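PDB 5UXD: macrolide 2'-phosphotransferase MphH from Brachybacterium faecium, which probably inactivates macrolide antibiotics by transferring a phosphate from a nucleotide to their 2'-hydroxyl group, and here binds azithromycin. Local coordinates for residues Ala63-Leu68 with Pro81-Ser86; Thr119-Ser124 with Leu199-Thr204; Ala180-Ala183 with Cys187-Gly190; Phe231-Val234 with Ile240-Val243. All blocks are in the same frame, centred on the assembly; numbering follows the deposited sequence.

Contact 1. Residues Ala63-Leu68 with Pro81-Ser86; sequences AVEGRL and PDWRIS
E65 and G66, neighbours on helix 59-72, receive the outer end of the W83 indole in the N-terminal lobe of this kinase-like fold. The helix lies beside the antiparallel sheet of that lobe, in a place that probably corresponds to the C helix of protein kinases, and 81-86 carries the chain into edge strand 85-86, where R84 and I85 both face A92 in a classic beta bulge. E65 reaches the ring through its whole length. Its CB starts 4.1 Å from W83 CH2, and the next atom, CG, lies 3.8 Å from W83 CZ2. CD comes closer, 3.6 Å from the same W83 CZ2, and the tip atom OE1 ends 3.5 Å from W83 CH2, at the edge of the indole and near its plane. The chain can run past the ring in this way because CG stands anti to the backbone nitrogen (chi1 175°) and the rest is extended; the two side chains cross at about a right angle, with the carboxylate turned 66° from the ring. An anionic oxygen probably suits the slightly positive C-H rim of an indole. The same OE1 makes a long, weak ion pair with R51. W83 itself lies against the side chains of R51 and Y93, which bind GDP in another complex of this enzyme, so the tryptophan belongs to the surroundings of the nucleotide site. Glycine suits position 66 because no side chain stands between the helix backbone and the ring. W83 CZ3 therefore comes to 3.5 Å from G66 CA and 3.6 Å from G66 N.

Contact 2. Residues Thr119-Ser124 with Leu199-Thr204; sequences TVYARS and LYPAHT
This is a small, buried van der Waals contact in the C-terminal lobe, where Y121 of helix 119-133 reaches P201 in the loop before strand 204-207 and T204 at the start of that strand. Segment 199-204 probably belongs to the catalytic loop of kinase-like phosphotransferases, and carries Y200 of the azithromycin pocket as well as A202 and H203, which bind GDP and magnesium in another complex of this enzyme. Y121 spans the gap with its long, stiff side chain: CG is anti to the backbone nitrogen (chi1 -174°), and only the phenol oxygen comes close. Y121 OH lies 3.8 Å from T204 CG2 and 3.9 Å from P201 CG, so the oxygen meets a methyl and a ring methylene. The proline comes obliquely to the tyrosine ring, its side chain crossing that of Y121 at about a right angle, while T204 arrives from the opposite direction and places OG1 near the plane of the phenol at its edge. The threonine hydroxyl is engaged with the preceding turn. T204 OG1 donates to P201 O over 3.1 Å, and T204 N reaches the same P201 O from the same face at 3.2 Å. Two donors on one carbonyl tie the end of the short 3-10 turn, which H203 N also braces through its 2.8 Å bond to Y200 O. Proline, with its fixed phi, suits the start of such a turn. Around this core M116 touches both Y121 and P201, I211 of strand 210-214 packs on Y121, L199 lies against L125 and V129 farther along helix 119-133, and helix 238-250 packs on A122.

Contact 3. Residues Ala180-Ala183 with Cys187-Gly190; sequences AWLA and CWPG
A cluster of tryptophans in the helical part of the C-terminal lobe is built round an offset stack between W181, late in helix 172-183, and W188, in the loop that folds back beside it; a third, W157, meets W181 edge-to-face and also touches the W188 ring. The six-membered ring of W188 lies over one face of W181, displaced toward the rim; its centroid is 4.7 Å from that of the W181 five-membered ring, with the planes 24° apart. W188 CH2 lies 3.4 Å from W181 CZ2, and W188 CZ2 equally close to W181 CE2. The second link is polar: W188 NE1 donates to W181 O over 3.0 Å, nearly straight at 165°, with the acceptor close to the indole plane although the donor stands tilted out of the carbonyl plane. Stack and bond together fix the rotation of W188, and tryptophan suits the place because one side chain supplies both the broad face and the N-H that satisfies a helix carbonyl. L182 CD2 approaches the W188 ring obliquely, 3.5 Å from W188 CZ2. R154 makes a cation-pi contact with W188 and also binds L182 O, and W181 NE1 donates to H262 ND1, whose imidazole meets the W188 ring edge-to-face. With CG anti to the backbone nitrogen (chi1 167°), W181 turns its indole toward W188 and H262. C187, small and polarisable, fills the flank: its sulfur is a sulfur-aromatic neighbour at the edge of W181, with C187 SG 3.8 Å from W181 CD1.

Contact 4. Residues Phe231-Val234 with Ile240-Val243; sequences FHQV and IFEV. With ZIT (azithromycin), chain C.
Helices 230-235 and 238-250 join through a tight bend that brings Q233 and F241 together, their CA atoms 5.6 Å apart. Q233 covers the phenyl ring of F241 in a CH-pi contact: CG stands 3.5 Å from the F241 ring centroid and only 9° off the normal, while Q233 CB is 3.5 Å from F241 CE1. CG anti to the backbone nitrogen (chi1 -164°) sets the methylene over the ring, and the bend at chi2 (-85°) turns the amide, nearly perpendicular to the phenyl plane, away to T264, whose hydroxyl is hydrogen-bonded to Q233 OE1. Glutamine thus suits a partly exposed place, greasy along its stem and polar at its tip. The edge of the same ring is taken by H232, whose ND1 lies 3.6 Å from F241 CD1 and near the phenyl plane. The imidazole also turns its own edge to the neighbouring backbone, with H232 CE1 3.6 Å from I240 O, and I240 CG2 is 3.9 Å from H232 CE1. One residue before H232, F231 faces the other way and touches azithromycin, its CE1 3.5 Å from ZIT C17. Across the bend the chemistry is therefore mainly dispersion with a weak electrostatic share: a methylene beside an amide probably carries slightly positive hydrogens onto the pi cloud, and this joins the two helices directly behind a residue of the drug pocket.

Overall arrangement
Along the chain contact 1 comes first, in the N-terminal lobe, and the other three follow in the C-terminal lobe. Contact 3 falls within the long excursion between 119-124 and 199-204, and contact 4 comes last. Contacts 2 and 4 have centres about 10 Å apart and touch: A122 CB is 3.5 Å from I240 O, so helices 119-133 and 238-250 pack together, and L199 borders F231. Contact 3 stands about 19 Å from contact 4, centre to centre, and contact 1 about 35 Å from contact 3, on opposite sides of the chain's centre. Contact 1 thus adjoins the nucleotide site, contact 2 the probable catalytic loop between nucleotide and drug, contact 4 the drug pocket; contact 3 is distant.

Contact 1. Residues Ala63-Leu68 with Pro81-Ser86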
loop_
_atom_site.group_PDB
_atom_site.type_symbol
_atom_site.label_atom_id
_atom_site.label_comp_id
_atom_site.label_asym_id
_atom_site.label_seq_id
_atom_site.Cartn_x
_atom_site.Cartn_y
_atom_site.Cartn_z
ATOM N N ALA A 63 15.503 -1.000 2.392
ATOM C CA ALA A 63 16.043 -1.337 3.703
ATOM C C ALA A 63 15.014 -1.087 4.800
ATOM O O ALA A 63 14.884 -1.891 5.731
ATOM C CB ALA A 63 17.325 -0.549 3.969
ATOM N N VAL A 64 14.276 0.023 4.709
ATOM C CA VAL A 64 13.216 0.302 5.679
ATOM C C VAL A 64 12.160 -0.787 5.620
ATOM O O VAL A 64 11.719 -1.312 6.651
ATOM C CB VAL A 64 12.588 1.684 5.417
ATOM C CG1 VAL A 64 11.353 1.889 6.309
ATOM C CG2 VAL A 64 13.592 2.790 5.657
ATOM N N GLU A 65 11.730 -1.123 4.399
ATOM C CA GLU A 65 10.718 -2.151 4.201
ATOM C C GLU A 65 11.181 -3.487 4.762
ATOM O O GLU A 65 10.396 -4.217 5.379
ATOM C CB GLU A 65 10.393 -2.268 2.711
ATOM C CG GLU A 65 9.440 -3.403 2.365
ATOM C CD GLU A 65 9.177 -3.507 0.880
ATOM O OE1 GLU A 65 10.032 -3.052 0.085
ATOM O OE2 GLU A 65 8.117 -4.048 0.508
ATOM N N GLY A 66 12.461 -3.815 4.581
ATOM C CA GLY A 66 12.973 -5.056 5.133
ATOM C C GLY A 66 12.923 -5.077 6.646
ATOM O O GLY A 66 12.562 -6.088 7.251
ATOM N N ARG A 67 13.289 -3.962 7.281
ATOM C CA ARG A 67 13.221 -3.902 8.734
ATOM C C ARG A 67 11.781 -3.994 9.210
ATOM O O ARG A 67 11.490 -4.656 10.211
ATOM C CB ARG A 67 13.879 -2.617 9.245
ATOM C CG ARG A 67 15.408 -2.617 9.145
ATOM C CD ARG A 67 16.039 -1.424 9.885
ATOM N NE ARG A 67 15.783 -0.149 9.211
ATOM C CZ ARG A 67 16.552 0.385 8.266
ATOM N NH1 ARG A 67 17.636 -0.246 7.838
ATOM N NH2 ARG A 67 16.223 1.551 7.727
ATOM N N LEU A 68 10.863 -3.345 8.495
ATOM C CA LEU A 68 9.455 -3.414 8.863
ATOM C C LEU A 68 8.928 -4.842 8.760
ATOM O O LEU A 68 8.276 -5.343 9.684
ATOM C CB LEU A 68 8.652 -2.469 7.982
ATOM C CG LEU A 68 7.168 -2.521 8.280
ATOM C CD1 LEU A 68 6.913 -1.919 9.643
ATOM C CD2 LEU A 68 6.464 -1.769 7.204
ATOM N N PRO A 81 5.804 -10.975 3.128
ATOM C CA PRO A 81 7.047 -11.499 2.542
ATOM C C PRO A 81 8.133 -11.751 3.579
ATOM O O PRO A 81 8.319 -10.975 4.519
ATOM C CB PRO A 81 7.453 -10.405 1.558
ATOM C CG PRO A 81 6.134 -9.848 1.101
ATOM C CD PRO A 81 5.242 -9.872 2.327
ATOM N N ASP A 82 8.842 -12.862 3.402
ATOM C CA ASP A 82 9.910 -13.310 4.289
ATOM C C ASP A 82 11.218 -13.232 3.504
ATOM O O ASP A 82 11.603 -14.183 2.826
ATOM C CB ASP A 82 9.625 -14.729 4.793
ATOM C CG ASP A 82 10.776 -15.327 5.589
ATOM O OD1 ASP A 82 11.540 -14.565 6.219
ATOM O OD2 ASP A 82 10.903 -16.574 5.602
ATOM N N TRP A 83 11.910 -12.094 3.612
ATOM C CA TRP A 83 13.097 -11.838 2.796
ATOM C C TRP A 83 14.245 -12.705 3.293
ATOM O O TRP A 83 14.901 -12.381 4.283
ATOM C CB TRP A 83 13.481 -10.364 2.848
ATOM C CG TRP A 83 12.530 -9.455 2.154
ATOM C CD1 TRP A 83 11.312 -9.781 1.623
ATOM C CD2 TRP A 83 12.715 -8.051 1.903
ATOM N NE1 TRP A 83 10.735 -8.667 1.068
ATOM C CE2 TRP A 83 11.578 -7.598 1.216
ATOM C CE3 TRP A 83 13.742 -7.141 2.185
ATOM C CZ2 TRP A 83 11.423 -6.264 0.817
ATOM C CZ3 TRP A 83 13.596 -5.822 1.778
ATOM C CH2 TRP A 83 12.447 -5.398 1.099
ATOM N N ARG A 84 14.505 -13.809 2.606
ATOM C CA ARG A 84 15.611 -14.669 3.003
ATOM C C ARG A 84 16.938 -14.232 2.405
ATOM O O ARG A 84 17.991 -14.678 2.880
ATOM C CB ARG A 84 15.313 -16.118 2.622
ATOM C CG ARG A 84 13.887 -16.543 2.887
ATOM C CD ARG A 84 13.719 -17.055 4.306
ATOM N NE ARG A 84 12.623 -18.019 4.418
ATOM C CZ ARG A 84 12.674 -19.272 3.974
ATOM N NH1 ARG A 84 13.777 -19.729 3.397
ATOM N NH2 ARG A 84 11.624 -20.074 4.111
ATOM N N ILE A 85 16.899 -13.397 1.365
ATOM C CA ILE A 85 18.067 -12.750 0.773
ATOM C C ILE A 85 17.719 -11.271 0.635
ATOM O O ILE A 85 16.659 -10.931 0.094
ATOM C CB ILE A 85 18.439 -13.364 -0.594
ATOM C CG1 ILE A 85 18.730 -14.873 -0.477
ATOM C CG2 ILE A 85 19.648 -12.653 -1.204
ATOM C CD1 ILE A 85 18.590 -15.595 -1.795
ATOM N N SER A 86 18.585 -10.395 1.156
ATOM C CA SER A 86 18.397 -8.942 1.035
ATOM C C SER A 86 19.759 -8.277 0.834
ATOM O O SER A 86 20.492 -8.036 1.804
ATOM C CB SER A 86 17.675 -8.365 2.245
ATOM O OG SER A 86 17.384 -6.997 2.025
#

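Contact 2. Residues Thr119-Ser124 with Leu199-Thr204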
loop_
_atom_site.group_PDB
_atom_site.type_symbol
_atom_site.label_atom_id
_atom_site.label_comp_id
_atom_site.label_asym_id
_atom_site.label_seq_id
_atom_site.Cartn_x
_atom_site.Cartn_y
_atom_site.Cartn_z
ATOM N N THR A 119 -19.440 -9.971 2.953
ATOM C CA THR A 119 -19.254 -9.906 4.405
ATOM C C THR A 119 -18.013 -10.668 4.854
ATOM O O THR A 119 -17.406 -10.316 5.873
ATOM C CB THR A 119 -20.468 -10.469 5.129
ATOM O OG1 THR A 119 -20.807 -11.733 4.552
ATOM C CG2 THR A 119 -21.656 -9.523 5.014
ATOM N N VAL A 120 -17.630 -11.718 4.126
ATOM C CA VAL A 120 -16.436 -12.478 4.497
ATOM C C VAL A 120 -15.194 -11.602 4.390
ATOM O O VAL A 120 -14.376 -11.546 5.316
ATOM C CB VAL A 120 -16.315 -13.750 3.639
ATOM C CG1 VAL A 120 -14.964 -14.405 3.852
ATOM C CG2 VAL A 120 -17.424 -14.730 4.001
ATOM N N TYR A 121 -15.042 -10.888 3.266
ATOM C CA TYR A 121 -13.895 -9.993 3.103
ATOM C C TYR A 121 -13.926 -8.860 4.122
ATOM O O TYR A 121 -12.882 -8.470 4.665
ATOM C CB TYR A 121 -13.859 -9.417 1.684
ATOM C CG TYR A 121 -12.612 -8.600 1.409
ATOM C CD1 TYR A 121 -11.445 -9.217 0.976
ATOM C CD2 TYR A 121 -12.600 -7.213 1.596
ATOM C CE1 TYR A 121 -10.300 -8.489 0.724
ATOM C CE2 TYR A 121 -11.454 -6.475 1.353
ATOM C CZ TYR A 121 -10.307 -7.126 0.909
ATOM O OH TYR A 121 -9.159 -6.414 0.654
ATOM N N ALA A 122 -15.107 -8.291 4.359
ATOM C CA ALA A 122 -15.242 -7.219 5.345
ATOM C C ALA A 122 -14.746 -7.672 6.715
ATOM O O ALA A 122 -13.967 -6.962 7.367
ATOM C CB ALA A 122 -16.702 -6.751 5.423
ATOM N N ARG A 123 -15.169 -8.864 7.166
ATOM C CA ARG A 123 -14.698 -9.319 8.477
ATOM C C ARG A 123 -13.214 -9.659 8.464
ATOM O O ARG A 123 -12.507 -9.399 9.447
ATOM C CB ARG A 123 -15.505 -10.528 8.969
ATOM C CG ARG A 123 -16.946 -10.201 9.253
ATOM C CD ARG A 123 -17.718 -11.398 9.760
ATOM N NE ARG A 123 -18.488 -12.006 8.683
ATOM C CZ ARG A 123 -18.219 -13.192 8.153
ATOM N NH1 ARG A 123 -17.209 -13.923 8.615
ATOM N NH2 ARG A 123 -18.981 -13.664 7.179
ATOM N N SER A 124 -12.712 -10.236 7.369
ATOM C CA SER A 124 -11.289 -10.535 7.281
ATOM C C SER A 124 -10.459 -9.259 7.324
ATOM O O SER A 124 -9.463 -9.175 8.053
ATOM C CB SER A 124 -11.013 -11.330 6.002
ATOM O OG SER A 124 -9.630 -11.555 5.833
ATOM N N LEU A 199 -4.108 -0.127 1.585
ATOM C CA LEU A 199 -4.731 -1.426 1.802
ATOM C C LEU A 199 -6.015 -1.502 0.985
ATOM O O LEU A 199 -7.125 -1.281 1.470
ATOM C CB LEU A 199 -4.979 -1.664 3.285
ATOM C CG LEU A 199 -5.110 -3.147 3.653
ATOM C CD1 LEU A 199 -3.889 -3.945 3.190
ATOM C CD2 LEU A 199 -5.298 -3.329 5.133
ATOM N N TYR A 200 -5.848 -1.819 -0.290
ATOM C CA TYR A 200 -6.944 -2.169 -1.181
ATOM C C TYR A 200 -6.611 -3.510 -1.819
ATOM O O TYR A 200 -5.496 -4.018 -1.659
ATOM C CB TYR A 200 -7.183 -1.052 -2.218
ATOM C CG TYR A 200 -6.056 -0.715 -3.167
ATOM C CD1 TYR A 200 -5.013 0.110 -2.772
ATOM C CD2 TYR A 200 -6.073 -1.167 -4.481
ATOM C CE1 TYR A 200 -3.994 0.440 -3.643
ATOM C CE2 TYR A 200 -5.061 -0.840 -5.359
ATOM C CZ TYR A 200 -4.020 -0.040 -4.934
ATOM O OH TYR A 200 -3.006 0.291 -5.807
ATOM N N PRO A 201 -7.584 -4.152 -2.485
ATOM C CA PRO A 201 -7.421 -5.573 -2.851
ATOM C C PRO A 201 -6.198 -5.900 -3.700
ATOM O O PRO A 201 -5.736 -7.049 -3.668
ATOM C CB PRO A 201 -8.723 -5.874 -3.599
ATOM C CG PRO A 201 -9.726 -5.025 -2.907
ATOM C CD PRO A 201 -8.997 -3.735 -2.599
ATOM N N ALA A 202 -5.652 -4.944 -4.456
ATOM C CA ALA A 202 -4.441 -5.235 -5.219
ATOM C C ALA A 202 -3.245 -5.546 -4.325
ATOM O O ALA A 202 -2.269 -6.132 -4.802
ATOM C CB ALA A 202 -4.096 -4.067 -6.138
ATOM N N HIS A 203 -3.283 -5.154 -3.048
ATOM C CA HIS A 203 -2.184 -5.424 -2.130
ATOM C C HIS A 203 -2.514 -6.531 -1.137
ATOM O O HIS A 203 -1.857 -6.650 -0.098
ATOM C CB HIS A 203 -1.783 -4.147 -1.401
ATOM C CG HIS A 203 -1.180 -3.128 -2.308
ATOM N ND1 HIS A 203 -1.430 -1.781 -2.194
ATOM C CD2 HIS A 203 -0.351 -3.271 -3.372
ATOM C CE1 HIS A 203 -0.765 -1.131 -3.136
ATOM N NE2 HIS A 203 -0.104 -2.013 -3.866
ATOM N N THR A 204 -3.539 -7.323 -1.418
ATOM C CA THR A 204 -3.850 -8.488 -0.613
ATOM C C THR A 204 -3.765 -9.743 -1.475
ATOM O O THR A 204 -3.803 -9.693 -2.710
ATOM C CB THR A 204 -5.244 -8.381 0.029
ATOM O OG1 THR A 204 -6.249 -8.483 -0.989
ATOM C CG2 THR A 204 -5.418 -7.053 0.771
#

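Contact 3. Residues Ala180-Ala183 with Cys187-Gly190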
loop_
_atom_site.group_PDB
_atom_site.type_symbol
_atom_site.label_atom_id
_atom_site.label_comp_id
_atom_site.label_asym_id
_atom_site.label_seq_id
_atom_site.Cartn_x
_atom_site.Cartn_y
_atom_site.Cartn_z
ATOM N N ALA A 180 -13.377 22.531 4.545
ATOM C CA ALA A 180 -14.432 22.131 5.472
ATOM C C ALA A 180 -14.101 20.810 6.152
ATOM O O ALA A 180 -14.465 20.594 7.313
ATOM C CB ALA A 180 -15.765 22.029 4.732
ATOM N N TRP A 181 -13.429 19.905 5.432
ATOM C CA TRP A 181 -12.969 18.649 6.010
ATOM C C TRP A 181 -11.925 18.910 7.088
ATOM O O TRP A 181 -12.017 18.377 8.202
ATOM C CB TRP A 181 -12.407 17.754 4.882
ATOM C CG TRP A 181 -11.617 16.557 5.313
ATOM C CD1 TRP A 181 -11.961 15.651 6.258
ATOM C CD2 TRP A 181 -10.367 16.107 4.759
ATOM N NE1 TRP A 181 -11.004 14.673 6.349
ATOM C CE2 TRP A 181 -10.004 14.941 5.449
ATOM C CE3 TRP A 181 -9.509 16.605 3.776
ATOM C CZ2 TRP A 181 -8.823 14.247 5.177
ATOM C CZ3 TRP A 181 -8.342 15.926 3.507
ATOM C CH2 TRP A 181 -8.001 14.758 4.213
ATOM N N LEU A 182 -10.944 19.766 6.785
ATOM C CA LEU A 182 -9.870 20.029 7.733
ATOM C C LEU A 182 -10.377 20.763 8.964
ATOM O O LEU A 182 -9.777 20.643 10.037
ATOM C CB LEU A 182 -8.750 20.838 7.063
ATOM C CG LEU A 182 -8.027 20.125 5.906
ATOM C CD1 LEU A 182 -7.293 21.119 5.022
ATOM C CD2 LEU A 182 -7.057 19.091 6.459
ATOM N N ALA A 183 -11.488 21.486 8.843
ATOM C CA ALA A 183 -12.047 22.210 9.980
ATOM C C ALA A 183 -12.981 21.370 10.849
ATOM O O ALA A 183 -13.274 21.770 11.984
ATOM C CB ALA A 183 -12.795 23.456 9.481
ATOM N N CYS A 187 -14.011 14.568 12.219
ATOM C CA CYS A 187 -13.402 13.624 11.278
ATOM C C CYS A 187 -12.099 13.025 11.786
ATOM O O CYS A 187 -11.717 11.934 11.348
ATOM C CB CYS A 187 -13.099 14.310 9.939
ATOM S SG CYS A 187 -14.486 14.454 8.810
ATOM N N TRP A 188 -11.401 13.717 12.671
ATOM C CA TRP A 188 -9.970 13.459 12.732
ATOM C C TRP A 188 -9.603 12.524 13.880
ATOM O O TRP A 188 -10.240 12.539 14.943
ATOM C CB TRP A 188 -9.197 14.783 12.855
ATOM C CG TRP A 188 -9.339 15.526 11.586
ATOM C CD1 TRP A 188 -10.343 16.396 11.246
ATOM C CD2 TRP A 188 -8.505 15.405 10.438
ATOM N NE1 TRP A 188 -10.162 16.840 9.957
ATOM C CE2 TRP A 188 -9.043 16.244 9.440
ATOM C CE3 TRP A 188 -7.340 14.678 10.160
ATOM C CZ2 TRP A 188 -8.458 16.371 8.173
ATOM C CZ3 TRP A 188 -6.759 14.809 8.904
ATOM C CH2 TRP A 188 -7.314 15.657 7.931
ATOM N N PRO A 189 -8.560 11.719 13.676
ATOM C CA PRO A 189 -8.195 10.714 14.681
ATOM C C PRO A 189 -7.607 11.331 15.935
ATOM O O PRO A 189 -6.957 12.378 15.894
ATOM C CB PRO A 189 -7.145 9.853 13.960
ATOM C CG PRO A 189 -6.554 10.784 12.918
ATOM C CD PRO A 189 -7.725 11.617 12.460
ATOM N N GLY A 190 -7.816 10.632 17.051
ATOM C CA GLY A 190 -7.240 10.977 18.338
ATOM C C GLY A 190 -6.121 10.063 18.779
ATOM O O GLY A 190 -5.638 10.203 19.911
#

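Contact 4. Residues Phe231-Val234 with Ile240-Val243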
loop_
_atom_site.group_PDB
_atom_site.type_symbol
_atom_site.label_atom_id
_atom_site.label_comp_id
_atom_site.label_asym_id
_atom_site.label_seq_id
_atom_site.Cartn_x
_atom_site.Cartn_y
_atom_site.Cartn_z
ATOM N N PHE A 231 -10.192 2.589 1.800
ATOM C CA PHE A 231 -10.496 2.019 0.489
ATOM C C PHE A 231 -11.721 1.111 0.555
ATOM O O PHE A 231 -12.541 1.094 -0.374
ATOM C CB PHE A 231 -9.263 1.285 -0.076
ATOM C CG PHE A 231 -8.047 2.190 -0.228
ATOM C CD1 PHE A 231 -8.010 3.163 -1.210
ATOM C CD2 PHE A 231 -6.975 2.106 0.660
ATOM C CE1 PHE A 231 -6.912 4.016 -1.330
ATOM C CE2 PHE A 231 -5.876 2.957 0.542
ATOM C CZ PHE A 231 -5.851 3.909 -0.453
ATOM N N HIS A 232 -11.877 0.371 1.655
ATOM C CA HIS A 232 -13.106 -0.385 1.876
ATOM C C HIS A 232 -14.307 0.546 2.030
ATOM O O HIS A 232 -15.383 0.281 1.482
ATOM C CB HIS A 232 -12.947 -1.278 3.107
ATOM C CG HIS A 232 -13.976 -2.364 3.216
ATOM N ND1 HIS A 232 -14.979 -2.341 4.158
ATOM C CD2 HIS A 232 -14.170 -3.490 2.490
ATOM C CE1 HIS A 232 -15.740 -3.413 4.020
ATOM N NE2 HIS A 232 -15.276 -4.126 3.009
ATOM N N GLN A 233 -14.138 1.653 2.761
ATOM C CA GLN A 233 -15.261 2.546 3.002
ATOM C C GLN A 233 -15.799 3.134 1.707
ATOM O O GLN A 233 -17.021 3.271 1.545
ATOM C CB GLN A 233 -14.868 3.663 3.972
ATOM C CG GLN A 233 -16.075 4.405 4.568
ATOM C CD GLN A 233 -16.575 5.538 3.664
ATOM O OE1 GLN A 233 -15.784 6.181 2.976
ATOM N NE2 GLN A 233 -17.881 5.791 3.674
ATOM N N VAL A 234 -14.913 3.481 0.768
ATOM C CA VAL A 234 -15.403 4.126 -0.445
ATOM C C VAL A 234 -15.979 3.124 -1.447
ATOM O O VAL A 234 -16.752 3.525 -2.331
ATOM C CB VAL A 234 -14.299 4.993 -1.081
ATOM C CG1 VAL A 234 -13.920 6.161 -0.153
ATOM C CG2 VAL A 234 -13.092 4.154 -1.406
ATOM N N ILE A 240 -21.830 -2.985 4.811
ATOM C CA ILE A 240 -20.682 -3.877 4.737
ATOM C C ILE A 240 -19.462 -3.221 5.373
ATOM O O ILE A 240 -18.682 -3.877 6.072
ATOM C CB ILE A 240 -20.430 -4.277 3.271
ATOM C CG1 ILE A 240 -21.645 -5.003 2.696
ATOM C CG2 ILE A 240 -19.177 -5.139 3.156
ATOM C CD1 ILE A 240 -21.951 -6.320 3.381
ATOM N N PHE A 241 -19.286 -1.910 5.175
ATOM C CA PHE A 241 -18.253 -1.211 5.940
ATOM C C PHE A 241 -18.496 -1.352 7.441
ATOM O O PHE A 241 -17.546 -1.493 8.222
ATOM C CB PHE A 241 -18.177 0.268 5.547
ATOM C CG PHE A 241 -17.027 1.014 6.223
ATOM C CD1 PHE A 241 -15.725 0.666 5.950
ATOM C CD2 PHE A 241 -17.270 2.050 7.136
ATOM C CE1 PHE A 241 -14.661 1.323 6.554
ATOM C CE2 PHE A 241 -16.200 2.733 7.758
ATOM C CZ PHE A 241 -14.898 2.360 7.462
ATOM N N GLU A 242 -19.767 -1.344 7.867
ATOM C CA GLU A 242 -20.046 -1.496 9.291
ATOM C C GLU A 242 -19.640 -2.881 9.801
ATOM O O GLU A 242 -19.191 -3.009 10.945
ATOM C CB GLU A 242 -21.527 -1.208 9.574
ATOM C CG GLU A 242 -21.964 -1.458 11.021
ATOM C CD GLU A 242 -21.054 -0.790 12.051
ATOM O OE1 GLU A 242 -20.696 -1.454 13.050
ATOM O OE2 GLU A 242 -20.700 0.396 11.863
ATOM N N VAL A 243 -19.797 -3.928 8.977
ATOM C CA VAL A 243 -19.302 -5.259 9.349
ATOM C C VAL A 243 -17.786 -5.226 9.553
ATOM O O VAL A 243 -17.248 -5.846 10.483
ATOM C CB VAL A 243 -19.699 -6.294 8.274
ATOM C CG1 VAL A 243 -18.882 -7.581 8.414
ATOM C CG2 VAL A 243 -21.198 -6.619 8.336
HETATM C C1 ZIT C . -6.072 4.250 -6.133
HETATM C C2 ZIT C . -4.641 4.460 -5.530
HETATM C C3 ZIT C . -4.056 5.633 -6.278
HETATM C C4 ZIT C . -3.200 5.004 -7.408
HETATM C C5 ZIT C . -2.489 6.070 -8.261
HETATM C C6 ZIT C . -3.146 6.113 -9.614
HETATM C C7 ZIT C . -2.606 4.988 -10.528
HETATM C C8 ZIT C . -3.307 5.070 -11.923
HETATM C C9 ZIT C . -4.337 3.918 -12.097
HETATM N N10 ZIT C . -5.681 4.279 -11.400
HETATM C C11 ZIT C . -6.417 3.131 -10.902
HETATM C C12 ZIT C . -7.083 3.497 -9.566
HETATM C C13 ZIT C . -7.600 2.326 -8.726
HETATM C C14 ZIT C . -7.725 2.783 -7.272
HETATM C C15 ZIT C . -8.534 1.767 -6.490
HETATM C C16 ZIT C . -8.480 2.093 -4.964
HETATM C C17 ZIT C . -4.717 4.578 -4.039
HETATM C C18 ZIT C . -2.237 4.020 -6.795
HETATM C C19 ZIT C . -2.889 7.487 -10.246
HETATM C C20 ZIT C . -2.306 5.017 -12.975
HETATM C C21 ZIT C . -6.480 5.139 -12.285
HETATM C C22 ZIT C . -7.443 2.655 -11.912
HETATM C C23 ZIT C . -6.657 1.114 -8.777
HETATM O O1 ZIT C . -6.851 5.183 -6.188
HETATM O O6 ZIT C . -4.549 5.938 -9.488
HETATM O O12 ZIT C . -8.156 4.385 -9.773
HETATM O O13 ZIT C . -8.902 1.939 -9.212
HETATM O O14 ZIT C . -6.425 2.879 -6.660
HETATM C C1A ZIT C . -0.210 6.587 -7.723
HETATM C C2A ZIT C . 1.198 6.032 -7.740
HETATM C C3A ZIT C . 2.067 6.858 -6.861
HETATM C C4A ZIT C . 2.017 8.276 -7.264
HETATM C C5A ZIT C . 0.599 8.815 -7.490
HETATM C C6A ZIT C . 0.608 10.126 -8.162
HETATM C C7A ZIT C . 4.041 6.490 -8.218
HETATM C C8A ZIT C . 4.325 6.984 -5.913
HETATM O O1A ZIT C . -1.106 5.754 -8.409
HETATM O O2A ZIT C . 1.224 4.668 -7.308
HETATM N N3A ZIT C . 3.467 6.326 -6.909
HETATM O O5A ZIT C . -0.232 7.929 -8.316
HETATM C C1B ZIT C . -4.078 7.655 -4.970
HETATM C C2B ZIT C . -3.577 8.077 -3.612
HETATM C C3B ZIT C . -2.323 8.873 -3.670
HETATM C C4B ZIT C . -2.466 10.009 -4.612
HETATM C C5B ZIT C . -2.854 9.514 -5.978
HETATM C C6B ZIT C . -2.941 10.706 -6.884
HETATM C C7B ZIT C . -1.997 9.400 -2.218
HETATM C C8B ZIT C . -0.533 7.300 -3.222
HETATM O O1B ZIT C . -3.307 6.562 -5.449
HETATM O O3B ZIT C . -1.247 8.053 -4.173
HETATM O O4B ZIT C . -1.181 10.646 -4.784
HETATM O O5B ZIT C . -4.120 8.757 -5.981
#